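Local coordinates for protein chorismate mutase (Paraburkholderia phymatum, PDB 5TS9) that probably catalyses the rearrangement of chorismate to prephenate, the single step that yields prephenate in its biosynthetic pathway, at residues Gly108-Arg111 and Pro112-Lys116; Ala119-Met122 and Gln123-Ser127; Ala160-Asp163 and Arg164-Arg168. One frame throughout, in Å; residues are numbered along the deposited sequence.

In the fold
Interactions 1 and 2 lie in series on helix 106-128 of this all-helical chain, and interaction 3 lies on helix 156-165. The centres of the first two are about 17 Å apart, and both face helix 16-39, where R25 touches L114 of the first and I121 of the second. Interaction 3 is more deeply buried and reaches the second subunit. Its nearest atoms are about 6 Å from those of interaction 2 and about 11 Å from those of interaction 1. R132 bridges the gap to interaction 2, touching L125 and hydrogen-bonding to the R168 carbonyl. All three are contacts between residues about one turn apart within a helix.

Interaction 1 of 3, residues Gly108-Arg111 and Pro112-Lys116; sequences GVIR and PILDK
P112 packs its ring back against G108 and V109 and puts a proline kink into helix 106-128. CG of P112 lies 3.5 Å from the G108 carbonyl oxygen, and its CD is 3.3 Å from V109 O. CD is bonded where other residues carry the N-H, so P112 N has no hydrogen to give to the turn before. The turn at 108-110 is a wider, pi-type one. Next comes I113, whose N makes a weak hydrogen bond to V109 O at 3.3 Å. With CG1 beside the backbone N (chi1 -85°), the side chain of I113 lies alongside that of V109 and points the same way, and CD1 meets V109 CG1 at 3.9 Å. L114 restores regular bonding: its N reaches I110 O at 2.9 Å. Its CD1 rests against I110 CG2, the two side chains crossing at a slant, and both residues also touch helix 16-39. D115 closes the series with a backbone bond from its N to R111 O. Its side chain lies alongside that of R111, the carboxylate and guanidinium planes 45° apart, yet the charges do not pair: R111 NE and D115 OD2 stand 5.8 Å apart, and OD2 comes closer to the aliphatic CG of R111, at 3.9 Å.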
ATOM      1  N   GLY A 108      17.043  15.056 -11.973  1.00 31.03           N
ATOM      2  CA  GLY A 108      17.338  15.225 -13.384  1.00 28.63           C
ATOM      3  C   GLY A 108      16.594  14.251 -14.277  1.00 27.44           C
ATOM      4  O   GLY A 108      16.267  14.572 -15.420  1.00 28.12           O
ATOM      5  N   VAL A 109      16.304  13.055 -13.781  1.00 28.39           N
ATOM      6  CA  VAL A 109      15.698  12.012 -14.596  1.00 27.23           C
ATOM      7  C   VAL A 109      14.330  11.596 -14.057  1.00 24.65           C
ATOM      8  O   VAL A 109      13.333  11.617 -14.788  1.00 26.47           O
ATOM      9  CB  VAL A 109      16.641  10.800 -14.745  1.00 25.48           C
ATOM     10  CG1 VAL A 109      15.956   9.665 -15.477  1.00 26.95           C
ATOM     11  CG2 VAL A 109      17.909  11.224 -15.507  1.00 26.57           C
ATOM     12  N   ILE A 110      14.249  11.260 -12.767  1.00 22.20           N
ATOM     13  CA  ILE A 110      12.991  10.710 -12.249  1.00 20.71           C
ATOM     14  C   ILE A 110      11.909  11.788 -12.162  1.00 20.88           C
ATOM     15  O   ILE A 110      10.752  11.548 -12.518  1.00 21.10           O
ATOM     16  CB  ILE A 110      13.221  10.016 -10.894  1.00 19.77           C
ATOM     17  CG1 ILE A 110      14.134   8.805 -11.079  1.00 22.87           C
ATOM     18  CG2 ILE A 110      11.898   9.578 -10.267  1.00 20.83           C
ATOM     19  CD1 ILE A 110      13.564   7.778 -11.997  1.00 19.75           C
ATOM     20  N   ARG A 111      12.256  12.981 -11.682  1.00 24.98           N
ATOM     21  CA  ARG A 111      11.266  14.055 -11.593  1.00 27.70           C
ATOM     22  C   ARG A 111      10.624  14.398 -12.938  1.00 24.31           C
ATOM     23  O   ARG A 111       9.383  14.463 -12.997  1.00 26.65           O
ATOM     24  CB  ARG A 111      11.896  15.293 -10.944  1.00 27.43           C
ATOM     25  CG  ARG A 111      11.015  16.539 -10.991  1.00 30.54           C
ATOM     26  CD  ARG A 111      11.848  17.787 -10.667  1.00 39.57           C
ATOM     27  NE  ARG A 111      12.439  17.689  -9.336  1.00 44.91           N
ATOM     28  CZ  ARG A 111      13.362  18.517  -8.845  1.00 50.39           C
ATOM     29  NH1 ARG A 111      13.828  19.533  -9.575  1.00 47.88           N
ATOM     30  NH2 ARG A 111      13.819  18.318  -7.614  1.00 43.32           N
ATOM     31  N   PRO A 112      11.360  14.618 -14.035  1.00 24.00           N
ATOM     32  CA  PRO A 112      10.661  14.863 -15.312  1.00 30.17           C
ATOM     33  C   PRO A 112       9.774  13.696 -15.746  1.00 31.25           C
ATOM     34  O   PRO A 112       8.701  13.922 -16.328  1.00 23.31           O
ATOM     35  CB  PRO A 112      11.806  15.111 -16.303  1.00 36.00           C
ATOM     36  CG  PRO A 112      12.957  15.565 -15.438  1.00 37.01           C
ATOM     37  CD  PRO A 112      12.821  14.783 -14.170  1.00 32.36           C
ATOM     38  N   ILE A 113      10.178  12.454 -15.465  1.00 25.88           N
ATOM     39  CA  ILE A 113       9.333  11.309 -15.799  1.00 25.67           C
ATOM     40  C   ILE A 113       8.009  11.389 -15.046  1.00 27.69           C
ATOM     41  O   ILE A 113       6.931  11.166 -15.618  1.00 25.38           O
ATOM     42  CB  ILE A 113      10.073   9.990 -15.507  1.00 25.59           C
ATOM     43  CG1 ILE A 113      10.956   9.615 -16.708  1.00 32.09           C
ATOM     44  CG2 ILE A 113       9.084   8.876 -15.172  1.00 22.01           C
ATOM     45  CD1 ILE A 113      12.247   8.900 -16.357  1.00 28.78           C
ATOM     46  N   LEU A 114       8.074  11.693 -13.742  1.00 21.29           N
ATOM     47  CA  LEU A 114       6.859  11.774 -12.935  1.00 21.22           C
ATOM     48  C   LEU A 114       5.979  12.938 -13.383  1.00 28.61           C
ATOM     49  O   LEU A 114       4.746  12.849 -13.322  1.00 23.50           O
ATOM     50  CB  LEU A 114       7.221  11.910 -11.450  1.00 18.65           C
ATOM     51  CG  LEU A 114       7.805  10.660 -10.777  1.00 18.29           C
ATOM     52  CD1 LEU A 114       8.222  10.909  -9.299  1.00 24.08           C
ATOM     53  CD2 LEU A 114       6.850   9.456 -10.867  1.00 18.24           C
ATOM     54  N   ASP A 115       6.597  14.044 -13.816  1.00 21.32           N
ATOM     55  CA  ASP A 115       5.829  15.186 -14.315  1.00 27.25           C
ATOM     56  C   ASP A 115       5.079  14.839 -15.594  1.00 30.05           C
ATOM     57  O   ASP A 115       3.894  15.166 -15.738  1.00 31.06           O
ATOM     58  CB  ASP A 115       6.751  16.382 -14.566  1.00 32.30           C
ATOM     59  CG  ASP A 115       7.093  17.132 -13.304  1.00 38.45           C
ATOM     60  OD1 ASP A 115       6.312  17.057 -12.331  1.00 42.40           O
ATOM     61  OD2 ASP A 115       8.148  17.808 -13.297  1.00 44.32           O
ATOM     62  N   LYS A 116       5.765  14.211 -16.555  1.00 25.89           N
ATOM     63  CA  LYS A 116       5.098  13.837 -17.796  1.00 27.77           C
ATOM     64  C   LYS A 116       3.974  12.848 -17.528  1.00 25.87           C
ATOM     65  O   LYS A 116       2.914  12.924 -18.159  1.00 24.17           O
ATOM     66  CB  LYS A 116       6.097  13.249 -18.796  1.00 30.67           C
TER

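Interaction 2 of 3, residues Ala119-Met122 and Gln123-Ser127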
ATOM      1  N   ALA A 119       0.580  14.277 -16.322  1.00 23.00           N
ATOM      2  CA  ALA A 119      -0.241  14.679 -17.447  1.00 23.11           C
ATOM      3  C   ALA A 119      -0.799  13.472 -18.204  1.00 27.75           C
ATOM      4  O   ALA A 119      -1.979  13.461 -18.579  1.00 25.93           O
ATOM      5  CB  ALA A 119       0.584  15.564 -18.370  1.00 24.48           C
ATOM      6  N   SER A 120       0.027  12.451 -18.463  1.00 28.60           N
ATOM      7  CA  SER A 120      -0.471  11.332 -19.254  0.53 28.19           C
ATOM      8  C   SER A 120      -1.521  10.536 -18.490  1.00 27.53           C
ATOM      9  O   SER A 120      -2.476  10.040 -19.097  1.00 26.28           O
ATOM     10  CB  SER A 120       0.676  10.425 -19.682  0.53 29.17           C
ATOM     11  OG  SER A 120       1.072   9.589 -18.616  0.53 25.01           O
ATOM     12  N   ILE A 121      -1.378  10.414 -17.171  1.00 21.38           N
ATOM     13  CA  ILE A 121      -2.396   9.736 -16.375  1.00 21.88           C
ATOM     14  C   ILE A 121      -3.703  10.519 -16.421  1.00 25.14           C
ATOM     15  O   ILE A 121      -4.783   9.953 -16.618  1.00 20.09           O
ATOM     16  CB  ILE A 121      -1.911   9.555 -14.928  1.00 18.12           C
ATOM     17  CG1 ILE A 121      -0.871   8.432 -14.844  1.00 17.86           C
ATOM     18  CG2 ILE A 121      -3.108   9.311 -14.030  1.00 17.81           C
ATOM     19  CD1 ILE A 121      -0.111   8.387 -13.520  1.00 16.50           C
ATOM     20  N   MET A 122      -3.620  11.836 -16.231  1.00 21.49           N
ATOM     21  CA  MET A 122      -4.825  12.658 -16.312  1.00 28.19           C
ATOM     22  C   MET A 122      -5.415  12.647 -17.716  1.00 24.08           C
ATOM     23  O   MET A 122      -6.640  12.600 -17.871  1.00 26.22           O
ATOM     24  CB  MET A 122      -4.523  14.082 -15.849  1.00 22.47           C
ATOM     25  CG  MET A 122      -4.295  14.160 -14.322  1.00 27.18           C
ATOM     26  SD  MET A 122      -4.147  15.854 -13.763  1.00 31.83           S
ATOM     27  CE  MET A 122      -3.788  15.622 -12.036  1.00 28.39           C
ATOM     28  N   GLN A 123      -4.574  12.676 -18.750  1.00 23.15           N
ATOM     29  CA  GLN A 123      -5.123  12.627 -20.105  1.00 26.21           C
ATOM     30  C   GLN A 123      -5.845  11.309 -20.347  1.00 24.83           C
ATOM     31  O   GLN A 123      -6.919  11.278 -20.960  1.00 26.36           O
ATOM     32  CB  GLN A 123      -4.014  12.831 -21.140  1.00 30.69           C
ATOM     33  CG  GLN A 123      -4.508  12.723 -22.589  1.00 41.26           C
ATOM     34  CD  GLN A 123      -5.599  13.742 -22.917  1.00 54.20           C
ATOM     35  OE1 GLN A 123      -6.757  13.375 -23.155  1.00 61.14           O
ATOM     36  NE2 GLN A 123      -5.237  15.025 -22.930  1.00 51.56           N
ATOM     37  N   ASN A 124      -5.271  10.208 -19.851  1.00 22.58           N
ATOM     38  CA  ASN A 124      -5.893   8.895 -19.985  1.00 22.24           C
ATOM     39  C   ASN A 124      -7.164   8.779 -19.146  1.00 24.23           C
ATOM     40  O   ASN A 124      -8.138   8.153 -19.579  1.00 23.32           O
ATOM     41  CB  ASN A 124      -4.885   7.818 -19.581  1.00 21.08           C
ATOM     42  CG  ASN A 124      -3.771   7.665 -20.602  1.00 41.58           C
ATOM     43  OD1 ASN A 124      -3.953   7.993 -21.772  1.00 41.39           O
ATOM     44  ND2 ASN A 124      -2.621   7.169 -20.171  1.00 40.00           N
ATOM     45  N   LEU A 125      -7.164   9.337 -17.931  1.00 22.87           N
ATOM     46  CA  LEU A 125      -8.384   9.343 -17.120  1.00 26.67           C
ATOM     47  C   LEU A 125      -9.525  10.024 -17.852  1.00 30.07           C
ATOM     48  O   LEU A 125     -10.660   9.521 -17.890  1.00 29.32           O
ATOM     49  CB  LEU A 125      -8.126  10.066 -15.806  1.00 27.84           C
ATOM     50  CG  LEU A 125      -7.618   9.252 -14.642  1.00 29.08           C
ATOM     51  CD1 LEU A 125      -6.987  10.200 -13.638  1.00 30.66           C
ATOM     52  CD2 LEU A 125      -8.766   8.481 -14.038  1.00 27.56           C
ATOM     53  N   GLN A 126      -9.245  11.203 -18.403  1.00 31.51           N
ATOM     54  CA  GLN A 126     -10.231  11.916 -19.200  1.00 32.19           C
ATOM     55  C   GLN A 126     -10.709  11.067 -20.373  1.00 36.72           C
ATOM     56  O   GLN A 126     -11.914  10.959 -20.624  1.00 32.46           O
ATOM     57  CB  GLN A 126      -9.631  13.233 -19.685  1.00 34.51           C
ATOM     58  CG  GLN A 126     -10.557  14.030 -20.573  1.00 34.90           C
ATOM     59  CD  GLN A 126      -9.931  15.332 -21.009  1.00 41.41           C
ATOM     60  OE1 GLN A 126      -8.727  15.403 -21.254  1.00 40.78           O
ATOM     61  NE2 GLN A 126     -10.741  16.377 -21.089  1.00 46.41           N
ATOM     62  N   SER A 127      -9.779  10.440 -21.093  1.00 25.85           N
ATOM     63  CA  SER A 127     -10.160   9.634 -22.249  1.00 33.03           C
ATOM     64  C   SER A 127     -11.098   8.492 -21.876  1.00 34.58           C
ATOM     65  O   SER A 127     -11.955   8.117 -22.678  1.00 31.63           O
ATOM     66  CB  SER A 127      -8.919   9.073 -22.939  1.00 30.32           C
ATOM     67  OG  SER A 127      -8.132  10.110 -23.479  1.00 35.38           O
TER
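A119 accepts the backbone N-H of Q123 on its carbonyl oxygen, a short 2.7 Å bond that opens four consecutive i to i+4 hydrogen bonds of a regular alpha-helix. CB of Q123 lies against the same oxygen, at 3.3 Å. S120 receives N124 N in the same manner, and the N124 side chain folds back over that carbonyl: its CG, turned anti to the carbonyl carbon (chi1 -71°), comes to 3.1 Å from S120 O. The amide ND2 is equally near, but its angle is too poor for a bond, and it makes a weak hydrogen bond to S21 OG instead. I121 carries the apolar part of the contact. Its O takes the N-H of L125 at 2.8 Å, while its CG2 meets L125 CD1 at 4.0 Å, the two side chains running side by side in one direction. M122 completes the set with the straightest bond of the four, Q126 N to M122 O at 3.0 Å and 173°, and sends its own extended chain off the helix. This stretch of helix 106-128 packs on two helices, with Y63 touching A119, M122 and Q123: S120, I121 and N124 meet helix 16-39, whereas I121, M122 and L125 lie on helix 67-95 through A70, I73 and F74.

Interaction 3 of 3, residues Ala160-Asp163 and Arg164-Arg168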
ATOM      1  N   ALA A 160       0.806  -6.451  -7.443  1.00 20.21           N
ATOM      2  CA  ALA A 160       0.040  -6.126  -6.241  1.00 18.07           C
ATOM      3  C   ALA A 160      -0.066  -4.620  -6.060  1.00 16.24           C
ATOM      4  O   ALA A 160      -1.149  -4.093  -5.772  1.00 13.19           O
ATOM      5  CB  ALA A 160       0.681  -6.769  -5.012  1.00 17.69           C
ATOM      6  N   ALA A 161       1.038  -3.907  -6.258  1.00 11.85           N
ATOM      7  CA  ALA A 161       1.023  -2.464  -6.093  1.00 13.01           C
ATOM      8  C   ALA A 161       0.358  -1.770  -7.275  1.00 14.61           C
ATOM      9  O   ALA A 161      -0.199  -0.674  -7.112  1.00 16.17           O
ATOM     10  CB  ALA A 161       2.458  -1.948  -5.875  1.00 13.55           C
ATOM     11  N   LEU A 162       0.372  -2.384  -8.466  1.00 12.73           N
ATOM     12  CA  LEU A 162      -0.456  -1.840  -9.541  1.00 12.75           C
ATOM     13  C   LEU A 162      -1.941  -1.938  -9.173  1.00 15.75           C
ATOM     14  O   LEU A 162      -2.705  -0.991  -9.394  1.00 14.11           O
ATOM     15  CB  LEU A 162      -0.169  -2.563 -10.868  1.00 13.30           C
ATOM     16  CG  LEU A 162      -0.821  -1.965 -12.132  1.00 16.81           C
ATOM     17  CD1 LEU A 162      -0.648  -0.466 -12.176  1.00 16.70           C
ATOM     18  CD2 LEU A 162      -0.246  -2.581 -13.393  1.00 18.67           C
ATOM     19  N   ASP A 163      -2.354  -3.053  -8.565  1.00 13.69           N
ATOM     20  CA  ASP A 163      -3.734  -3.168  -8.073  1.00 13.65           C
ATOM     21  C   ASP A 163      -4.055  -2.088  -7.037  1.00 16.55           C
ATOM     22  O   ASP A 163      -5.199  -1.629  -6.946  1.00 15.72           O
ATOM     23  CB  ASP A 163      -3.975  -4.543  -7.445  1.00 14.54           C
ATOM     24  CG  ASP A 163      -4.136  -5.686  -8.483  1.00 22.06           C
ATOM     25  OD1 ASP A 163      -4.700  -5.486  -9.587  1.00 16.26           O
ATOM     26  OD2 ASP A 163      -3.722  -6.814  -8.149  1.00 20.61           O
ATOM     27  N   ARG A 164      -3.068  -1.684  -6.231  1.00 13.10           N
ATOM     28  CA  ARG A 164      -3.275  -0.576  -5.302  1.00 16.69           C
ATOM     29  C   ARG A 164      -3.424   0.738  -6.057  1.00 16.24           C
ATOM     30  O   ARG A 164      -4.258   1.582  -5.700  1.00 16.77           O
ATOM     31  CB  ARG A 164      -2.099  -0.503  -4.309  1.00 12.66           C
ATOM     32  CG  ARG A 164      -2.155   0.678  -3.314  1.00 11.94           C
ATOM     33  CD  ARG A 164      -3.275   0.461  -2.285  1.00 16.06           C
ATOM     34  NE  ARG A 164      -3.423   1.547  -1.315  1.00 19.47           N
ATOM     35  CZ  ARG A 164      -4.074   2.677  -1.570  1.00 21.51           C
ATOM     36  NH1 ARG A 164      -4.610   2.874  -2.775  1.00 18.43           N
ATOM     37  NH2 ARG A 164      -4.176   3.617  -0.629  1.00 19.81           N
ATOM     38  N   ALA A 165      -2.641   0.925  -7.123  1.00 12.60           N
ATOM     39  CA  ALA A 165      -2.661   2.209  -7.824  1.00 12.91           C
ATOM     40  C   ALA A 165      -3.973   2.455  -8.566  1.00 17.12           C
ATOM     41  O   ALA A 165      -4.424   3.601  -8.646  1.00 18.18           O
ATOM     42  CB  ALA A 165      -1.483   2.299  -8.794  1.00 12.86           C
ATOM     43  N   VAL A 166      -4.607   1.413  -9.100  1.00 14.60           N
ATOM     44  CA  VAL A 166      -5.826   1.556  -9.901  1.00 14.69           C
ATOM     45  C   VAL A 166      -7.082   1.596  -9.034  1.00 15.07           C
ATOM     46  O   VAL A 166      -8.209   1.585  -9.549  1.00 15.88           O
ATOM     47  CB  VAL A 166      -5.940   0.409 -10.923  1.00 15.07           C
ATOM     48  CG1 VAL A 166      -4.733   0.402 -11.851  1.00 14.90           C
ATOM     49  CG2 VAL A 166      -6.110  -0.936 -10.197  1.00 14.94           C
ATOM     50  N   ALA A 167      -6.884   1.643  -7.713  1.00 17.25           N
ATOM     51  CA  ALA A 167      -7.958   1.462  -6.731  1.00 19.10           C
ATOM     52  C   ALA A 167      -9.213   2.282  -7.025  1.00 20.53           C
ATOM     53  O   ALA A 167     -10.339   1.800  -6.823  1.00 17.90           O
ATOM     54  CB  ALA A 167      -7.422   1.814  -5.341  1.00 14.72           C
ATOM     55  N   ARG A 168      -9.064   3.532  -7.438  1.00 17.81           N
ATOM     56  CA  ARG A 168     -10.245   4.382  -7.581  1.00 18.16           C
ATOM     57  C   ARG A 168     -10.398   4.941  -8.998  1.00 22.32           C
ATOM     58  O   ARG A 168     -10.935   6.035  -9.198  1.00 19.21           O
ATOM     59  CB  ARG A 168     -10.223   5.490  -6.533  1.00 18.93           C
ATOM     60  CG  ARG A 168     -10.149   4.895  -5.128  1.00 24.51           C
ATOM     61  CD  ARG A 168     -10.308   5.916  -4.033  1.00 26.76           C
ATOM     62  NE  ARG A 168      -9.020   6.488  -3.694  1.00 19.97           N
ATOM     63  CZ  ARG A 168      -8.810   7.305  -2.665  1.00 21.16           C
ATOM     64  NH1 ARG A 168      -9.814   7.657  -1.862  1.00 19.68           N
ATOM     65  NH2 ARG A 168      -7.587   7.760  -2.438  1.00 18.04           N
TER
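Three successive backbone bonds tie 160-163 to 164-168 in helix 156-165. R164 N donates to A160 O at 3.1 Å and A165 N to A161 O at 2.9 Å, each bent to 142° at the hydrogen, and V166 N donates to L162 O at 3.1 Å, a little straighter. V166 is the first residue to depart from helical torsions, psi opening to 7°, and A167 N makes a weak bond back to R164 O, three residues before it. Among the side chains, L162 and V166 carry the apolar contact. CG of L162 lies anti to its backbone N (chi1 -172°), beside the carbonyl carbon, and with chi2 near 46° CD1 reaches V166 CG1 at 4.2 Å; the A165 methyl lies a little farther from the same CD1. The other branch of V166, CG2, sits between its own N and carbonyl carbon. Both methyls lie against L162 O, and CG2 also meets D163 O at 3.4 Å. D163 and R164 aim their polar ends away from one another. D163 forms a salt bridge with R94 and a hydrogen bond with N90, both of the second subunit. R164 pairs with D76 of its own chain and with E79 of the second subunit. The segment is thus enclosed by helices 16-39 (V19, M22, A23), 137-151 (V141, V145) and 67-95, with charged side chains joining it to the dimer partner.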